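PDB 7K44: sgbp-b from Bacteroides uniformis, which probably binds xyloglucan at the cell surface, serving a complex xyloglucan utilization locus of this human gut commensal. Local coordinates for residues Y57-V62 with D90-N95; T65-V68 with A74-S77; E103-V108 with S114-F119; M150-I155 with V162-V167. All blocks are in the same frame, centred on the assembly; numbering follows the deposited sequence. Where two conformers were deposited one is given.

In the fold
Along the chain the four contacts begin in numerical order, with interaction 2 nested inside the loop that interaction 1 closes. Interactions 1 to 3 share the N-terminal beta-sandwich: 57-62 with 90-95 joins its two sheets, 65-68 with 74-77 closes a loop at one end, and 103-108 with 114-119 forms an edge hairpin. Their centres lie about 8 Å (2 and 3), 12 Å (1 and 3) and 17 Å (1 and 2) apart. Interaction 4 lies in the IPT/TIG domain, in a separate sandwich, its nearest atoms about 10 Å from interaction 3. The strand orders match in both sandwiches, consistent with two Ig-like modules of similar topology.

Interaction 1. Residues Y57-V62 with D90-N95; sequences YEIQRV and DEISFN
Ile-92, whose backbone is hydrogen-bonded to Ile-51 of strand 48-54, meets Ile-59 across a sheet interface, while Val-62, with its own backbone bond to Val-80 of strand 78-80, meets Phe-94. The polar partners of the two strands therefore lie in separate sheets, and what passes between 57-62 and 90-95 is apolar. The spacing bears this out, since the nearest CA atoms, those of Val-62 and Ile-92, stand 9.4 Å apart, much too far for strand pairing. Ile-59 and Ile-92 bridge the gap tip to tip, their CD1 methyls 3.6 Å apart. Each has CG1 anti to its carbonyl carbon (chi1 -63° in Ile-59, -58° in Ile-92), and an extended second torsion then carries CD1 outward to its counterpart. Ile-59 CD1 also lies 4.0 Å from Ile-92 CG1, so the end methyl meets the last bond of its partner. Further along, Val-62 CG1 comes obliquely to the Phe-94 ring, 4.4 Å from CE1, a looser touch. Leu-106 and Val-108 of strand 103-110 pack beside Phe-94 and Ile-92 in the same layer. Ile-59 and Val-62 are three residues apart yet both turn inward, and the reason is a classic beta bulge: Gln-60 and Arg-61 both face Glu-109, which shifts the alternation by one residue. Only 145 Å² is buried between the two segments, one small portion of the hydrophobic core between the facing sheets of an Ig-like beta-sandwich.

Interaction 2. Residues T65-V68 with A74-S77; sequences TTAV and APVS
The backbones of 65-68 and 74-77 approach at both ends of the contact, with CA atoms 4.8 Å apart for Thr-65 and Ser-77 and 5.6 Å for Ala-67 and Ala-74, yet their bonds across the gap run through side-chain hydroxyls. Thr-65 OG1 donates to Pro-75 O at 2.7 Å, lying in the carbonyl plane on a lone pair. The same oxygen accepts from Ala-67 N at 3.2 Å, with a fairly straight N-H...O angle of 160°. That second bond makes an ST turn, and one hydroxyl thus serves both the bend that leaves strand 59-65 and the returning chain. It can do so because OG1 stands opposite the backbone N of Thr-65 (chi1 -174°), which brings it alongside the carbonyl and within reach of the amide two residues on. The contact closes the loop between strands 59-65 and 78-80 at one end of the N-terminal beta-sandwich. Were Thr-65 replaced by a valine, Pro-75 O and Ala-67 N would probably both lose their hydroxyl partner, leaving the turn and the returning segment freer to shift. Beside the Thr-65 hydroxyl, Ser-77 OG accepts from Thr-66 N at 3.1 Å, a more bent bond of 142°. Val-76, the centre of an inverse gamma turn, points away, between Pro-75 and Ser-77, which make the contacts. Pro-75 crosses the Thr-66 side chain at about a right angle, CG 3.7 Å from Thr-66 OG1. At the other end the CB methyls of Ala-67 and Ala-74 touch at 3.7 Å, and Ala-67 O receives a hydrogen bond from Ser-105 OG.

Interaction 3. Residues E103-V108 with S114-F119; sequences EGSLVV and SAFTPF
Six backbone hydrogen bonds join 103-108 to 114-119, in reciprocal pairs at Gly-104 with Phe-119, Leu-106 with Thr-117 and Val-108 with Ala-115. They define an antiparallel beta hairpin whose second strand forms an edge of its sheet in the N-terminal beta-sandwich; the N-to-C directions of 105-108 and 114-119 are 159° apart, close to antiparallel. Among the shortest are Val-108 N to Ala-115 O at 2.8 Å and Leu-106 N to Thr-117 O at 2.9 Å. Phe-119 N to Gly-104 O measures 3.0 Å, and the bond from Thr-117 N to Leu-106 O is the most bent, at 142°. The chain turns a corner at Gly-104. Between the bonded pairs, CA-H...O contacts fill in, as from Phe-116 CA to Leu-106 O at 3.2 Å. Side chains sort onto two faces. Leu-106, Val-108, Ala-115, Thr-117 and Phe-119 look into the sandwich, where Leu-106 and Val-108 meet Ile-51 of the facing sheet, and the Phe-119 ring packs edge-to-face with Phe-64. Within the hairpin Leu-106 CB lies 4.0 Å from Thr-117 CG2. On the other face Val-107 and Phe-116 are a non-hydrogen-bonded pair, their CA atoms 4.3 Å apart. With chi1 at 69° the Phe-116 ring is carried away from Val-107 and past Ser-105, Phe-116 CD2 lying 4.0 Å obliquely from Ser-105 OG, itself hydrogen-bonded to Ala-67 O, while Val-107 CG2 touches Phe-116 CB at 4.0 Å.

Interaction 4. Residues M150-I155 with V162-V167; sequences MDIVSI and VDLSTV
A turn containing the 3-10 segment 164-166 folds back over strand 152-157 in the IPT/TIG domain, and the contact starts where the chain leaves the strand 160-161 pairing. There Val-162 N donates to Ile-155 O at 2.8 Å, a straight bond with an N-H...O angle of 166°. The reciprocal link is made through a water, which accepts from Ile-155 N at 3.0 Å and donates to Val-162 O at 2.8 Å, consistent with the two segments beginning to diverge here. Next to this the side chains of Ile-155 and Val-162 cross at a slant, CG2 to CG2 at 3.7 Å. Ile-155 also reaches Val-167 tip to tip, its CD1 4.0 Å from Val-167 CG2; CG1 opposite the carbonyl carbon and a fully extended chi2 (-180°) give it that length. Leu-164 leans over the strand with its two methyls divided: CD1 lies 3.4 Å from Val-153 O, while CD2 sits 4.2 Å from Ile-152 CG2. Ile-152 and Ile-155 both point toward the turn because Val-153 and Ser-154 form a classic beta bulge opposite Thr-193. The turn is held from within by Asp-163, whose OD1 takes bonds from Ser-165 N, giving an Asx turn, and from Ser-165 OG, both on one face of the carboxylate. Phe-178 of the facing sheet packs on Val-162 and Val-167, adding to the core between the two sheets that is typical of the Ig-like IPT/TIG sandwich.

Interaction 1. Residues Y57-V62 with D90-N95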
loop_
_atom_site.group_PDB
_atom_site.type_symbol
_atom_site.label_atom_id
_atom_site.label_comp_id
_atom_site.label_asym_id
_atom_site.label_seq_id
_atom_site.Cartn_x
_atom_site.Cartn_y
_atom_site.Cartn_z
ATOM N N TYR A 57 21.411 -17.356 -27.084
ATOM C CA TYR A 57 22.124 -17.789 -28.280
ATOM C C TYR A 57 23.018 -18.972 -27.957
ATOM O O TYR A 57 23.622 -19.031 -26.882
ATOM C CB TYR A 57 22.999 -16.658 -28.816
ATOM C CG TYR A 57 22.213 -15.429 -29.129
ATOM C CD1 TYR A 57 21.425 -15.372 -30.267
ATOM C CD2 TYR A 57 22.224 -14.336 -28.275
ATOM C CE1 TYR A 57 20.686 -14.256 -30.556
ATOM C CE2 TYR A 57 21.482 -13.212 -28.556
ATOM C CZ TYR A 57 20.714 -13.181 -29.699
ATOM O OH TYR A 57 19.970 -12.065 -29.988
ATOM N N GLU A 58 23.110 -19.902 -28.903
ATOM C CA GLU A 58 24.015 -21.044 -28.800
ATOM C C GLU A 58 23.790 -21.813 -27.500
ATOM O O GLU A 58 24.731 -22.157 -26.779
ATOM C CB GLU A 58 25.476 -20.617 -28.962
ATOM N N ILE A 59 22.514 -22.055 -27.190
ATOM C CA ILE A 59 22.170 -22.902 -26.056
ATOM C C ILE A 59 22.842 -24.249 -26.226
ATOM O O ILE A 59 22.718 -24.902 -27.271
ATOM C CB ILE A 59 20.651 -23.089 -25.954
ATOM C CG1 ILE A 59 19.945 -21.762 -25.705
ATOM C CG2 ILE A 59 20.316 -24.108 -24.857
ATOM C CD1 ILE A 59 18.443 -21.882 -25.806
ATOM N N GLN A 60 23.554 -24.681 -25.197
ATOM C CA GLN A 60 24.155 -26.004 -25.206
ATOM C C GLN A 60 23.426 -26.997 -24.322
ATOM O O GLN A 60 23.282 -28.162 -24.700
ATOM C CB GLN A 60 25.639 -25.910 -24.839
ATOM C CG GLN A 60 26.383 -24.997 -25.809
ATOM C CD GLN A 60 27.733 -24.549 -25.310
ATOM O OE1 GLN A 60 28.016 -24.585 -24.112
ATOM N NE2 GLN A 60 28.583 -24.114 -26.234
ATOM N N ARG A 61 22.914 -26.555 -23.177
ATOM C CA ARG A 61 22.148 -27.433 -22.309
ATOM C C ARG A 61 21.102 -26.622 -21.565
ATOM O O ARG A 61 21.283 -25.429 -21.313
ATOM C CB ARG A 61 23.046 -28.124 -21.280
ATOM C CG ARG A 61 23.541 -29.461 -21.727
ATOM C CD ARG A 61 24.451 -30.110 -20.700
ATOM N NE ARG A 61 25.583 -30.756 -21.357
ATOM C CZ ARG A 61 25.472 -31.768 -22.213
ATOM N NH1 ARG A 61 24.276 -32.277 -22.512
ATOM N NH2 ARG A 61 26.562 -32.284 -22.771
ATOM N N VAL A 62 20.006 -27.291 -21.223
ATOM C CA VAL A 62 19.018 -26.787 -20.280
ATOM C C VAL A 62 18.810 -27.884 -19.251
ATOM O O VAL A 62 18.591 -29.044 -19.617
ATOM C CB VAL A 62 17.691 -26.442 -20.985
ATOM C CG1 VAL A 62 16.648 -25.969 -19.969
ATOM C CG2 VAL A 62 17.925 -25.382 -22.043
ATOM N N ASP A 90 14.669 -15.011 -26.572
ATOM C CA ASP A 90 14.412 -14.547 -25.220
ATOM C C ASP A 90 13.362 -15.371 -24.479
ATOM O O ASP A 90 12.999 -15.016 -23.350
ATOM C CB ASP A 90 14.116 -13.034 -25.176
ATOM C CG ASP A 90 12.794 -12.659 -25.835
ATOM O OD1 ASP A 90 12.129 -13.536 -26.426
ATOM O OD2 ASP A 90 12.422 -11.466 -25.759
ATOM N N GLU A 91 12.880 -16.461 -25.075
ATOM C CA GLU A 91 11.923 -17.343 -24.420
ATOM C C GLU A 91 12.200 -18.780 -24.844
ATOM O O GLU A 91 12.359 -19.062 -26.034
ATOM C CB GLU A 91 10.479 -16.926 -24.747
ATOM C CG GLU A 91 10.103 -15.544 -24.199
ATOM C CD GLU A 91 8.666 -15.129 -24.478
ATOM O OE1 GLU A 91 7.962 -15.852 -25.211
ATOM O OE2 GLU A 91 8.242 -14.069 -23.958
ATOM N N ILE A 92 12.298 -19.684 -23.868
ATOM C CA ILE A 92 12.551 -21.102 -24.111
ATOM C C ILE A 92 11.384 -21.901 -23.548
ATOM O O ILE A 92 11.043 -21.759 -22.367
ATOM C CB ILE A 92 13.859 -21.566 -23.439
ATOM C CG1 ILE A 92 15.057 -20.762 -23.938
ATOM C CG2 ILE A 92 14.075 -23.047 -23.699
ATOM C CD1 ILE A 92 16.301 -20.958 -23.071
ATOM N N SER A 93 10.786 -22.756 -24.377
ATOM C CA SER A 93 9.629 -23.542 -23.970
ATOM C C SER A 93 9.990 -25.019 -23.888
ATOM O O SER A 93 10.708 -25.536 -24.746
ATOM C CB SER A 93 8.468 -23.342 -24.946
ATOM O OG SER A 93 7.946 -22.027 -24.819
ATOM N N PHE A 94 9.475 -25.697 -22.863
ATOM C CA PHE A 94 9.647 -27.142 -22.752
ATOM C C PHE A 94 8.639 -27.703 -21.760
ATOM O O PHE A 94 8.077 -26.973 -20.944
ATOM C CB PHE A 94 11.074 -27.516 -22.320
ATOM C CG PHE A 94 11.446 -27.025 -20.947
ATOM C CD1 PHE A 94 11.987 -25.762 -20.770
ATOM C CD2 PHE A 94 11.244 -27.828 -19.833
ATOM C CE1 PHE A 94 12.326 -25.305 -19.501
ATOM C CE2 PHE A 94 11.580 -27.380 -18.560
ATOM C CZ PHE A 94 12.130 -26.119 -18.394
ATOM N N ASN A 95 8.458 -29.022 -21.810
ATOM C CA ASN A 95 7.595 -29.730 -20.872
ATOM C C ASN A 95 8.450 -30.358 -19.774
ATOM O O ASN A 95 9.541 -30.867 -20.048
ATOM C CB ASN A 95 6.793 -30.812 -21.598
ATOM C CG ASN A 95 5.846 -30.225 -22.628
ATOM O OD1 ASN A 95 5.398 -29.087 -22.488
ATOM N ND2 ASN A 95 5.563 -30.985 -23.674
#

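Interaction 2. Residues T65-V68 with A74-S77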
loop_
_atom_site.group_PDB
_atom_site.type_symbol
_atom_site.label_atom_id
_atom_site.label_comp_id
_atom_site.label_asym_id
_atom_site.label_seq_id
_atom_site.Cartn_x
_atom_site.Cartn_y
_atom_site.Cartn_z
ATOM N N THR A 65 19.025 -28.454 -11.549
ATOM C CA THR A 65 20.130 -28.850 -10.683
ATOM C C THR A 65 19.716 -28.681 -9.228
ATOM O O THR A 65 18.922 -27.802 -8.886
ATOM C CB THR A 65 21.405 -28.046 -10.975
ATOM O OG1 THR A 65 22.491 -28.568 -10.188
ATOM C CG2 THR A 65 21.244 -26.575 -10.657
ATOM N N THR A 66 20.268 -29.531 -8.359
ATOM C CA THR A 66 20.069 -29.319 -6.930
ATOM C C THR A 66 20.880 -28.140 -6.407
ATOM O O THR A 66 20.556 -27.609 -5.337
ATOM C CB THR A 66 20.434 -30.583 -6.152
ATOM O OG1 THR A 66 21.694 -31.074 -6.618
ATOM C CG2 THR A 66 19.367 -31.650 -6.339
ATOM N N ALA A 67 21.914 -27.720 -7.130
ATOM C CA ALA A 67 22.721 -26.584 -6.713
ATOM C C ALA A 67 21.891 -25.306 -6.675
ATOM O O ALA A 67 20.987 -25.092 -7.488
ATOM C CB ALA A 67 23.895 -26.384 -7.669
ATOM N N VAL A 68 22.227 -24.445 -5.712
ATOM C CA VAL A 68 21.631 -23.125 -5.567
ATOM C C VAL A 68 22.751 -22.102 -5.438
ATOM O O VAL A 68 23.909 -22.439 -5.178
ATOM C CB VAL A 68 20.695 -23.043 -4.346
ATOM C CG1 VAL A 68 19.512 -23.982 -4.516
ATOM C CG2 VAL A 68 21.463 -23.373 -3.077
ATOM N N ALA A 74 27.811 -27.377 -11.106
ATOM C CA ALA A 74 26.508 -27.853 -10.672
ATOM C C ALA A 74 26.172 -29.158 -11.390
ATOM O O ALA A 74 26.395 -29.276 -12.598
ATOM C CB ALA A 74 25.441 -26.824 -11.013
ATOM N N PRO A 75 25.630 -30.145 -10.684
ATOM C CA PRO A 75 25.250 -31.393 -11.349
ATOM C C PRO A 75 24.057 -31.193 -12.270
ATOM O O PRO A 75 23.169 -30.375 -12.018
ATOM C CB PRO A 75 24.876 -32.312 -10.184
ATOM C CG PRO A 75 24.461 -31.364 -9.089
ATOM C CD PRO A 75 25.379 -30.193 -9.233
ATOM N N VAL A 76 24.050 -31.964 -13.355
ATOM C CA VAL A 76 22.899 -32.054 -14.251
ATOM C C VAL A 76 21.916 -33.047 -13.647
ATOM O O VAL A 76 21.891 -34.225 -14.023
ATOM C CB VAL A 76 23.342 -32.471 -15.668
ATOM C CG1 VAL A 76 22.150 -32.503 -16.621
ATOM C CG2 VAL A 76 24.371 -31.514 -16.190
ATOM N N SER A 77 21.107 -32.583 -12.695
ATOM C CA SER A 77 20.220 -33.477 -11.955
ATOM C C SER A 77 19.103 -34.026 -12.839
ATOM O O SER A 77 18.818 -35.231 -12.823
ATOM C CB SER A 77 19.651 -32.766 -10.724
ATOM O OG SER A 77 20.684 -32.182 -9.936
#

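Interaction 3. Residues E103-V108 with S114-F119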
loop_
_atom_site.group_PDB
_atom_site.type_symbol
_atom_site.label_atom_id
_atom_site.label_comp_id
_atom_site.label_asym_id
_atom_site.label_seq_id
_atom_site.Cartn_x
_atom_site.Cartn_y
_atom_site.Cartn_z
ATOM N N GLU A 103 13.263 -28.886 -5.434
ATOM C CA GLU A 103 13.778 -27.525 -5.423
ATOM C C GLU A 103 15.258 -27.518 -5.770
ATOM O O GLU A 103 15.985 -28.483 -5.514
ATOM C CB GLU A 103 13.542 -26.795 -4.093
ATOM C CG GLU A 103 13.671 -27.632 -2.838
ATOM C CD GLU A 103 13.287 -26.836 -1.596
ATOM O OE1 GLU A 103 13.843 -25.733 -1.401
ATOM O OE2 GLU A 103 12.418 -27.301 -0.827
ATOM N N GLY A 104 15.686 -26.402 -6.344
ATOM C CA GLY A 104 17.054 -26.185 -6.753
ATOM C C GLY A 104 17.116 -25.006 -7.703
ATOM O O GLY A 104 16.611 -23.923 -7.390
ATOM N N SER A 105 17.715 -25.207 -8.868
ATOM C CA SER A 105 17.843 -24.148 -9.850
ATOM C C SER A 105 17.544 -24.712 -11.229
ATOM O O SER A 105 17.727 -25.906 -11.491
ATOM C CB SER A 105 19.235 -23.486 -9.851
ATOM O OG SER A 105 19.621 -23.052 -8.549
ATOM N N LEU A 106 17.051 -23.839 -12.106
ATOM C CA LEU A 106 16.906 -24.144 -13.525
ATOM C C LEU A 106 17.977 -23.374 -14.281
ATOM O O LEU A 106 18.130 -22.164 -14.076
ATOM C CB LEU A 106 15.516 -23.735 -14.007
ATOM C CG LEU A 106 15.180 -23.920 -15.481
ATOM C CD1 LEU A 106 15.480 -25.341 -15.979
ATOM C CD2 LEU A 106 13.718 -23.577 -15.701
ATOM N N VAL A 107 18.729 -24.074 -15.133
ATOM C CA VAL A 107 19.929 -23.527 -15.757
ATOM C C VAL A 107 19.802 -23.557 -17.275
ATOM O O VAL A 107 19.374 -24.562 -17.855
ATOM C CB VAL A 107 21.183 -24.317 -15.327
ATOM C CG1 VAL A 107 22.426 -23.604 -15.811
ATOM C CG2 VAL A 107 21.204 -24.506 -13.814
ATOM N N VAL A 108 20.212 -22.462 -17.915
ATOM C CA VAL A 108 20.425 -22.410 -19.358
ATOM C C VAL A 108 21.918 -22.205 -19.576
ATOM O O VAL A 108 22.461 -21.138 -19.260
ATOM C CB VAL A 108 19.623 -21.286 -20.021
ATOM C CG1 VAL A 108 19.921 -21.240 -21.519
ATOM C CG2 VAL A 108 18.139 -21.461 -19.763
ATOM N N SER A 114 26.463 -19.090 -18.642
ATOM C CA SER A 114 25.250 -19.740 -18.176
ATOM C C SER A 114 24.386 -18.732 -17.434
ATOM O O SER A 114 24.879 -17.732 -16.901
ATOM C CB SER A 114 25.569 -20.918 -17.242
ATOM O OG SER A 114 26.057 -22.031 -17.967
ATOM N N ALA A 115 23.083 -18.995 -17.427
ATOM C CA ALA A 115 22.138 -18.274 -16.591
ATOM C C ALA A 115 21.366 -19.289 -15.763
ATOM O O ALA A 115 21.156 -20.425 -16.195
ATOM C CB ALA A 115 21.160 -17.428 -17.426
ATOM N N PHE A 116 20.951 -18.881 -14.568
ATOM C CA PHE A 116 20.162 -19.772 -13.733
ATOM C C PHE A 116 19.174 -18.974 -12.898
ATOM O O PHE A 116 19.307 -17.759 -12.726
ATOM C CB PHE A 116 21.032 -20.675 -12.850
ATOM C CG PHE A 116 21.774 -19.947 -11.761
ATOM C CD1 PHE A 116 22.914 -19.215 -12.046
ATOM C CD2 PHE A 116 21.345 -20.020 -10.448
ATOM C CE1 PHE A 116 23.606 -18.560 -11.041
ATOM C CE2 PHE A 116 22.031 -19.366 -9.438
ATOM C CZ PHE A 116 23.161 -18.635 -9.737
ATOM N N THR A 117 18.181 -19.680 -12.373
ATOM C CA THR A 117 17.128 -19.055 -11.590
ATOM C C THR A 117 16.665 -20.071 -10.563
ATOM O O THR A 117 16.751 -21.280 -10.813
ATOM C CB THR A 117 15.952 -18.635 -12.498
ATOM O OG1 THR A 117 15.015 -17.846 -11.755
ATOM C CG2 THR A 117 15.226 -19.852 -13.085
ATOM N N PRO A 118 16.200 -19.629 -9.397
ATOM C CA PRO A 118 15.642 -20.578 -8.429
ATOM C C PRO A 118 14.455 -21.318 -9.024
ATOM O O PRO A 118 13.719 -20.787 -9.856
ATOM C CB PRO A 118 15.197 -19.679 -7.265
ATOM C CG PRO A 118 15.981 -18.435 -7.420
ATOM C CD PRO A 118 16.160 -18.243 -8.892
ATOM N N PHE A 119 14.286 -22.572 -8.606
ATOM C CA PHE A 119 13.152 -23.379 -9.026
ATOM C C PHE A 119 12.610 -24.168 -7.845
ATOM O O PHE A 119 13.383 -24.708 -7.044
ATOM C CB PHE A 119 13.523 -24.382 -10.151
ATOM C CG PHE A 119 12.380 -25.283 -10.530
ATOM C CD1 PHE A 119 11.352 -24.811 -11.331
ATOM C CD2 PHE A 119 12.285 -26.565 -10.017
ATOM C CE1 PHE A 119 10.279 -25.614 -11.644
ATOM C CE2 PHE A 119 11.211 -27.375 -10.327
ATOM C CZ PHE A 119 10.209 -26.902 -11.145
#

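Interaction 4. Residues M150-I155 with V162-V167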
loop_
_atom_site.group_PDB
_atom_site.type_symbol
_atom_site.label_atom_id
_atom_site.label_comp_id
_atom_site.label_asym_id
_atom_site.label_seq_id
_atom_site.Cartn_x
_atom_site.Cartn_y
_atom_site.Cartn_z
ATOM N N MET A 150 0.980 -14.976 -7.699
ATOM C CA MET A 150 0.587 -15.717 -8.888
ATOM C C MET A 150 -0.728 -16.456 -8.656
ATOM O O MET A 150 -1.031 -16.895 -7.546
ATOM C CB MET A 150 1.659 -16.764 -9.167
ATOM C CG MET A 150 2.017 -17.529 -7.885
ATOM S SD MET A 150 3.710 -18.081 -7.734
ATOM C CE MET A 150 4.575 -16.534 -7.567
ATOM N N ASP A 151 -1.509 -16.608 -9.726
ATOM C CA ASP A 151 -2.730 -17.419 -9.717
ATOM C C ASP A 151 -3.711 -16.946 -8.644
ATOM O O ASP A 151 -4.137 -17.702 -7.768
ATOM C CB ASP A 151 -2.416 -18.912 -9.575
ATOM C CG ASP A 151 -1.477 -19.409 -10.646
ATOM O OD1 ASP A 151 -1.637 -18.998 -11.816
ATOM O OD2 ASP A 151 -0.577 -20.202 -10.315
ATOM N N ILE A 152 -4.078 -15.672 -8.744
ATOM C CA ILE A 152 -4.989 -15.083 -7.772
ATOM C C ILE A 152 -6.380 -15.679 -7.928
ATOM O O ILE A 152 -6.903 -15.808 -9.046
ATOM C CB ILE A 152 -5.019 -13.556 -7.913
ATOM C CG1 ILE A 152 -3.733 -12.958 -7.362
ATOM C CG2 ILE A 152 -6.229 -12.968 -7.175
ATOM C CD1 ILE A 152 -3.672 -11.475 -7.490
ATOM N N VAL A 153 -6.988 -16.036 -6.803
ATOM C CA VAL A 153 -8.355 -16.525 -6.764
ATOM C C VAL A 153 -9.324 -15.446 -6.298
ATOM O O VAL A 153 -10.421 -15.316 -6.844
ATOM C CB VAL A 153 -8.434 -17.778 -5.866
ATOM C CG1 VAL A 153 -9.873 -18.195 -5.647
ATOM C CG2 VAL A 153 -7.636 -18.915 -6.486
ATOM N N SER A 154 -8.940 -14.666 -5.292
ATOM C CA SER A 154 -9.856 -13.670 -4.761
ATOM C C SER A 154 -9.068 -12.651 -3.959
ATOM O O SER A 154 -7.976 -12.930 -3.461
ATOM C CB SER A 154 -10.927 -14.309 -3.869
ATOM O OG SER A 154 -10.337 -14.928 -2.735
ATOM N N ILE A 155 -9.645 -11.453 -3.857
ATOM C CA ILE A 155 -9.207 -10.434 -2.914
ATOM C C ILE A 155 -10.443 -9.993 -2.147
ATOM O O ILE A 155 -11.427 -9.545 -2.750
ATOM C CB ILE A 155 -8.534 -9.245 -3.618
ATOM C CG1 ILE A 155 -7.376 -9.735 -4.491
ATOM C CG2 ILE A 155 -8.045 -8.233 -2.580
ATOM C CD1 ILE A 155 -6.641 -8.640 -5.221
ATOM N N VAL A 162 -13.326 -8.221 -4.285
ATOM C CA VAL A 162 -12.846 -7.314 -5.320
ATOM C C VAL A 162 -13.223 -7.845 -6.699
ATOM O O VAL A 162 -13.128 -9.050 -6.973
ATOM C CB VAL A 162 -11.322 -7.164 -5.183
ATOM C CG1 VAL A 162 -10.717 -6.496 -6.402
ATOM C CG2 VAL A 162 -10.977 -6.409 -3.903
ATOM N N ASP A 163 -13.658 -6.937 -7.574
ATOM C CA ASP A 163 -13.865 -7.249 -8.986
ATOM C C ASP A 163 -12.512 -7.561 -9.615
ATOM O O ASP A 163 -11.674 -6.669 -9.776
ATOM C CB ASP A 163 -14.519 -6.046 -9.669
ATOM C CG ASP A 163 -14.788 -6.270 -11.165
ATOM O OD1 ASP A 163 -14.301 -7.263 -11.750
ATOM O OD2 ASP A 163 -15.494 -5.432 -11.763
ATOM N N LEU A 164 -12.287 -8.830 -9.978
ATOM C CA LEU A 164 -10.969 -9.224 -10.462
ATOM C C LEU A 164 -10.620 -8.604 -11.812
ATOM O O LEU A 164 -9.439 -8.559 -12.166
ATOM C CB LEU A 164 -10.816 -10.750 -10.494
ATOM C CG LEU A 164 -10.792 -11.455 -9.130
ATOM C CD1 LEU A 164 -10.608 -12.956 -9.308
ATOM C CD2 LEU A 164 -9.718 -10.878 -8.212
ATOM N N SER A 165 -11.606 -8.084 -12.546
ATOM C CA SER A 165 -11.301 -7.365 -13.779
ATOM C C SER A 165 -10.538 -6.069 -13.521
ATOM O O SER A 165 -9.929 -5.525 -14.450
ATOM C CB SER A 165 -12.582 -7.099 -14.571
ATOM O OG SER A 165 -13.358 -6.074 -13.976
ATOM N N THR A 166 -10.540 -5.572 -12.284
ATOM C CA THR A 166 -9.792 -4.370 -11.930
ATOM C C THR A 166 -8.393 -4.666 -11.408
ATOM O O THR A 166 -7.647 -3.725 -11.125
ATOM C CB THR A 166 -10.555 -3.549 -10.881
ATOM O OG1 THR A 166 -10.392 -4.163 -9.595
ATOM C CG2 THR A 166 -12.035 -3.462 -11.228
ATOM N N VAL A 167 -8.010 -5.937 -11.281
ATOM C CA VAL A 167 -6.730 -6.313 -10.691
ATOM C C VAL A 167 -5.640 -6.331 -11.751
ATOM O O VAL A 167 -5.822 -6.874 -12.848
ATOM C CB VAL A 167 -6.831 -7.676 -9.982
ATOM C CG1 VAL A 167 -5.493 -8.046 -9.366
ATOM C CG2 VAL A 167 -7.904 -7.638 -8.913
HETATM O O HOH W 1 -12.158 -11.223 -5.474
#